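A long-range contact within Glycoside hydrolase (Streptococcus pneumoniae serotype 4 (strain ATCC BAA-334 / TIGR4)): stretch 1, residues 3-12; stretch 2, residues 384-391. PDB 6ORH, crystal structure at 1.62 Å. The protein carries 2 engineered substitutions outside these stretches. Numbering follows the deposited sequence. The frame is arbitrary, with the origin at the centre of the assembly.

Stretch 1 3-12: KIKPHGPLPS
Stretch 2 384-391: DLKLGQRI

Stretch 1 has no regular helix or strand; most of its residues are extended (psi 131° to 168°), and Gly8 breaks the run at 69/-171. Stretch 2 turns through a 3-10 segment, Leu385 to Leu387, closed by Leu387 N to Asp384 O (3.0 Å) and Gly388 N to Leu385 O (2.9 Å), then opens out at Gly388 and Gln389 before Arg390 bends it (-134/-43). The register is seen in CA separations of 4.4 Å for Pro6 and Leu387 and 5.0 Å for His7 and Gly388; these two steps run roughly parallel, and Leu10 and Pro11 then come back to the 3-10 segment.

The stretches meet here through a backbone hydrogen bond, His7 N to Leu387 O (3.0 Å, 144°), and a CA-H...O contact, Gly388 CA to His7 O (3.2 Å, 163°). Gly388, at 93/152, has no room for a CB: an ideal one would lie 1.7 Å from His7 O.

Arg390 is m, t, t with chi4 -128°; its CA-to-CB bond points sideways, but the extended side chain carries the guanidinium to stretch 1. Arg390 NH2 donates to Lys5 O (2.9 Å, 151°) and Leu387 O (2.9 Å, 167°); a weak bond joins Arg390 NE to Leu387 O (3.4 Å). Leu387 O thus gathers donors from both stretches. His7 CB lies over one guanidinium face, 3.6 Å from Arg390 NH2. His7 (chi1 t, chi2 79°) places its ring edge against Gln389 O, 3.4 Å from His7 CD2.

Leu387 (chi1 -80°, chi2 153°) brings CD2 to 4.3 Å from Ile4 CG2 (Ile4 m, t) and 4.4 Å from Pro6 CB. Leu10 (m, t) starts sideways, but its CD2 packs on backbone, 3.4 Å from Gly388 N. Pro11, C-gamma endo, contacts Leu385 O through CD (3.0 Å) and Leu385 CB through CG (4.2 Å). One water O donates to Pro9 O (2.7 Å) and accepts from Gln389 N (3.0 Å); another donates to Lys5 O (3.3 Å) and accepts from Arg390 NH1 (3.0 Å).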

ATOM      1  N   LYS A   3     -25.730  10.120 -25.436  1.00 54.68           N
ATOM      2  CA  LYS A   3     -25.481  10.302 -23.974  1.00 49.60           C
ATOM      3  C   LYS A   3     -24.929   8.999 -23.391  1.00 46.08           C
ATOM      4  O   LYS A   3     -25.251   7.900 -23.843  1.00 48.02           O
ATOM      5  CB  LYS A   3     -26.744  10.798 -23.254  1.00 45.27           C
ATOM      6  N   ILE A   4     -24.046   9.148 -22.404  1.00 36.91           N
ATOM      7  CA  ILE A   4     -23.579   8.034 -21.594  1.00 30.02           C
ATOM      8  C   ILE A   4     -24.493   7.986 -20.373  1.00 27.52           C
ATOM      9  O   ILE A   4     -24.796   9.029 -19.795  1.00 28.53           O
ATOM     10  CB  ILE A   4     -22.101   8.304 -21.235  1.00 28.77           C
ATOM     11  CG1 ILE A   4     -21.228   8.267 -22.493  1.00 27.58           C
ATOM     12  CG2 ILE A   4     -21.587   7.362 -20.154  1.00 27.08           C
ATOM     13  CD1 ILE A   4     -19.827   8.787 -22.270  1.00 27.26           C
ATOM     14  N   LYS A   5     -24.989   6.786 -20.047  1.00 25.69           N
ATOM     15  CA  LYS A   5     -25.840   6.613 -18.884  1.00 24.33           C
ATOM     16  C   LYS A   5     -24.953   6.648 -17.639  1.00 22.60           C
ATOM     17  O   LYS A   5     -23.829   6.177 -17.680  1.00 20.88           O
ATOM     18  CB  LYS A   5     -26.514   5.240 -18.910  1.00 26.71           C
ATOM     19  CG  LYS A   5     -27.519   4.999 -20.031  1.00 33.75           C
ATOM     20  CD  LYS A   5     -28.426   3.824 -19.699  1.00 37.60           C
ATOM     21  CE  LYS A   5     -28.911   3.074 -20.917  1.00 43.08           C
ATOM     22  NZ  LYS A   5     -29.512   4.003 -21.902  1.00 45.84           N
ATOM     23  N   PRO A   6     -25.456   7.134 -16.488  1.00 19.80           N
ATOM     24  CA  PRO A   6     -24.705   7.012 -15.231  1.00 19.11           C
ATOM     25  C   PRO A   6     -24.553   5.565 -14.758  1.00 18.20           C
ATOM     26  O   PRO A   6     -25.263   4.665 -15.205  1.00 19.36           O
ATOM     27  CB  PRO A   6     -25.542   7.866 -14.262  1.00 20.31           C
ATOM     28  CG  PRO A   6     -26.949   7.751 -14.806  1.00 21.43           C
ATOM     29  CD  PRO A   6     -26.744   7.820 -16.311  1.00 21.42           C
ATOM     30  N   HIS A   7     -23.605   5.349 -13.836  1.00 15.74           N
ATOM     31  CA  HIS A   7     -23.309   4.041 -13.297  1.00 15.04           C
ATOM     32  C   HIS A   7     -23.158   4.164 -11.785  1.00 15.10           C
ATOM     33  O   HIS A   7     -22.434   5.037 -11.306  1.00 14.39           O
ATOM     34  CB  HIS A   7     -21.996   3.474 -13.878  1.00 15.83           C
ATOM     35  CG  HIS A   7     -21.570   2.250 -13.140  1.00 17.03           C
ATOM     36  ND1 HIS A   7     -22.156   1.012 -13.383  1.00 16.57           N
ATOM     37  CD2 HIS A   7     -20.678   2.074 -12.128  1.00 15.89           C
ATOM     38  CE1 HIS A   7     -21.617   0.100 -12.585  1.00 15.41           C
ATOM     39  NE2 HIS A   7     -20.716   0.744 -11.788  1.00 14.85           N
ATOM     40  N   GLY A   8     -23.850   3.282 -11.044  1.00 16.04           N
ATOM     41  CA  GLY A   8     -23.662   3.205  -9.594  1.00 15.75           C
ATOM     42  C   GLY A   8     -24.200   4.435  -8.869  1.00 14.65           C
ATOM     43  O   GLY A   8     -24.906   5.274  -9.437  1.00 16.41           O
ATOM     44  N   PRO A   9     -23.929   4.582  -7.552  1.00 14.33           N
ATOM     45  CA  PRO A   9     -24.438   5.732  -6.805  1.00 14.12           C
ATOM     46  C   PRO A   9     -23.674   7.013  -7.133  1.00 14.47           C
ATOM     47  O   PRO A   9     -22.446   7.006  -7.171  1.00 16.17           O
ATOM     48  CB  PRO A   9     -24.237   5.300  -5.337  1.00 14.65           C
ATOM     49  CG  PRO A   9     -23.087   4.318  -5.376  1.00 14.40           C
ATOM     50  CD  PRO A   9     -23.148   3.641  -6.739  1.00 13.79           C
ATOM     51  N   LEU A  10     -24.406   8.111  -7.328  1.00 14.97           N
ATOM     52  CA  LEU A  10     -23.764   9.331  -7.803  1.00 14.80           C
ATOM     53  C   LEU A  10     -23.490  10.268  -6.637  1.00 14.95           C
ATOM     54  O   LEU A  10     -24.307  10.393  -5.713  1.00 15.90           O
ATOM     55  CB  LEU A  10     -24.644  10.011  -8.859  1.00 16.63           C
ATOM     56  CG  LEU A  10     -24.967   9.151 -10.075  1.00 16.97           C
ATOM     57  CD1 LEU A  10     -25.790   9.982 -11.072  1.00 17.48           C
ATOM     58  CD2 LEU A  10     -23.692   8.579 -10.722  1.00 17.92           C
ATOM     59  N   PRO A  11     -22.384  11.039  -6.674  1.00 14.30           N
ATOM     60  CA  PRO A  11     -22.097  11.995  -5.604  1.00 14.23           C
ATOM     61  C   PRO A  11     -23.042  13.190  -5.664  1.00 15.16           C
ATOM     62  O   PRO A  11     -23.478  13.585  -6.734  1.00 15.74           O
ATOM     63  CB  PRO A  11     -20.654  12.440  -5.913  1.00 13.87           C
ATOM     64  CG  PRO A  11     -20.532  12.260  -7.429  1.00 13.65           C
ATOM     65  CD  PRO A  11     -21.388  11.056  -7.768  1.00 14.05           C
ATOM     66  N   SER A  12     -23.302  13.782  -4.501  1.00 15.03           N
ATOM     67  CA  SER A  12     -23.981  15.060  -4.409  1.00 15.90           C
ATOM     68  C   SER A  12     -23.020  16.173  -4.829  1.00 16.96           C
ATOM     69  O   SER A  12     -21.813  15.958  -4.909  1.00 16.15           O
ATOM     70  CB  SER A  12     -24.437  15.295  -3.009  1.00 17.43           C
ATOM     71  OG  SER A  12     -23.329  15.589  -2.156  1.00 15.98           O
ATOM     72  N   ASP A 384     -14.812  10.823 -14.254  1.00 17.98           N
ATOM     73  CA  ASP A 384     -15.864  11.818 -14.185  1.00 17.62           C
ATOM     74  C   ASP A 384     -16.959  11.323 -13.247  1.00 17.04           C
ATOM     75  O   ASP A 384     -17.854  10.599 -13.669  1.00 17.41           O
ATOM     76  CB  ASP A 384     -16.448  12.139 -15.569  1.00 20.60           C
ATOM     77  CG  ASP A 384     -17.556  13.186 -15.547  1.00 23.70           C
ATOM     78  OD1 ASP A 384     -17.923  13.696 -14.452  1.00 22.78           O
ATOM     79  OD2 ASP A 384     -18.080  13.472 -16.644  1.00 27.86           O
ATOM     80  N   LEU A 385     -16.858  11.687 -11.975  1.00 15.93           N
ATOM     81  CA  LEU A 385     -17.704  11.017 -10.997  1.00 16.29           C
ATOM     82  C   LEU A 385     -19.149  11.495 -11.082  1.00 16.98           C
ATOM     83  O   LEU A 385     -20.007  10.892 -10.447  1.00 18.09           O
ATOM     84  CB  LEU A 385     -17.136  11.183  -9.579  1.00 15.02           C
ATOM     85  CG  LEU A 385     -15.801  10.506  -9.280  1.00 14.37           C
ATOM     86  CD1 LEU A 385     -15.522  10.577  -7.784  1.00 15.36           C
ATOM     87  CD2 LEU A 385     -15.734   9.059  -9.783  1.00 14.50           C
ATOM     88  N   LYS A 386     -19.441  12.548 -11.875  1.00 18.63           N
ATOM     89  CA  LYS A 386     -20.845  12.888 -12.091  1.00 19.94           C
ATOM     90  C   LYS A 386     -21.561  11.744 -12.799  1.00 18.68           C
ATOM     91  O   LYS A 386     -22.792  11.672 -12.777  1.00 21.74           O
ATOM     92  CB  LYS A 386     -20.962  14.131 -12.979  1.00 21.98           C
ATOM     93  CG  LYS A 386     -20.379  15.372 -12.331  1.00 27.07           C
ATOM     94  CD  LYS A 386     -20.320  16.592 -13.243  1.00 32.83           C
ATOM     95  CE  LYS A 386     -19.859  17.805 -12.458  1.00 37.30           C
ATOM     96  NZ  LYS A 386     -20.384  19.066 -13.036  1.00 42.76           N
ATOM     97  N   LEU A 387     -20.801  10.859 -13.443  1.00 16.66           N
ATOM     98  CA  LEU A 387     -21.374   9.705 -14.117  1.00 17.08           C
ATOM     99  C   LEU A 387     -21.074   8.405 -13.352  1.00 15.77           C
ATOM    100  O   LEU A 387     -21.333   7.296 -13.837  1.00 16.11           O
ATOM    101  CB  LEU A 387     -20.858   9.671 -15.562  1.00 20.84           C
ATOM    102  CG  LEU A 387     -21.590  10.616 -16.517  1.00 22.89           C
ATOM    103  CD1 LEU A 387     -20.696  11.037 -17.672  1.00 25.85           C
ATOM    104  CD2 LEU A 387     -22.883   9.987 -17.031  1.00 25.68           C
ATOM    105  N   GLY A 388     -20.546   8.549 -12.128  1.00 16.35           N
ATOM    106  CA  GLY A 388     -20.292   7.400 -11.262  1.00 15.08           C
ATOM    107  C   GLY A 388     -18.875   6.827 -11.384  1.00 14.81           C
ATOM    108  O   GLY A 388     -18.217   6.907 -12.429  1.00 14.47           O
ATOM    109  N   GLN A 389     -18.391   6.225 -10.292  1.00 12.78           N
ATOM    110  CA  GLN A 389     -17.053   5.638 -10.272  1.00 13.45           C
ATOM    111  C   GLN A 389     -17.082   4.261 -10.940  1.00 13.19           C
ATOM    112  O   GLN A 389     -17.989   3.447 -10.672  1.00 14.31           O
ATOM    113  CB  GLN A 389     -16.633   5.481  -8.799  1.00 12.08           C
ATOM    114  CG  GLN A 389     -15.174   5.058  -8.619  1.00 11.43           C
ATOM    115  CD  GLN A 389     -14.715   5.009  -7.176  1.00 11.64           C
ATOM    116  OE1 GLN A 389     -15.498   5.303  -6.267  1.00 11.75           O
ATOM    117  NE2 GLN A 389     -13.445   4.661  -6.970  1.00 10.32           N
ATOM    118  N   ARG A 390     -16.076   3.959 -11.778  1.00 12.61           N
ATOM    119  CA  ARG A 390     -16.166   2.772 -12.630  1.00 12.64           C
ATOM    120  C   ARG A 390     -14.902   1.922 -12.640  1.00 13.60           C
ATOM    121  O   ARG A 390     -14.991   0.693 -12.579  1.00 13.26           O
ATOM    122  CB  ARG A 390     -16.476   3.198 -14.082  1.00 14.13           C
ATOM    123  CG  ARG A 390     -17.771   3.995 -14.223  1.00 13.80           C
ATOM    124  CD  ARG A 390     -17.887   4.705 -15.591  1.00 15.55           C
ATOM    125  NE  ARG A 390     -19.158   5.387 -15.602  1.00 15.42           N
ATOM    126  CZ  ARG A 390     -20.100   5.295 -16.548  1.00 15.77           C
ATOM    127  NH1 ARG A 390     -19.880   4.600 -17.661  1.00 16.58           N
ATOM    128  NH2 ARG A 390     -21.235   5.939 -16.386  1.00 16.60           N
ATOM    129  N   ILE A 391     -13.716   2.554 -12.731  1.00 13.08           N
ATOM    130  CA  ILE A 391     -12.495   1.807 -13.017  1.00 12.95           C
ATOM    131  C   ILE A 391     -12.093   0.976 -11.806  1.00 14.53           C
ATOM    132  O   ILE A 391     -12.082   1.505 -10.700  1.00 14.32           O
ATOM    133  CB  ILE A 391     -11.360   2.750 -13.457  1.00 13.10           C
ATOM    134  CG1 ILE A 391     -11.709   3.311 -14.837  1.00 13.61           C
ATOM    135  CG2 ILE A 391     -10.027   2.008 -13.489  1.00 13.06           C
ATOM    136  CD1 ILE A 391     -10.856   4.525 -15.237  1.00 14.42           C
TER
HETATM  137  O   HOH W   1     -22.363   3.596 -19.110  1.00 22.66           O
HETATM  138  O   HOH W   2     -20.049   5.938  -7.837  1.00 13.97           O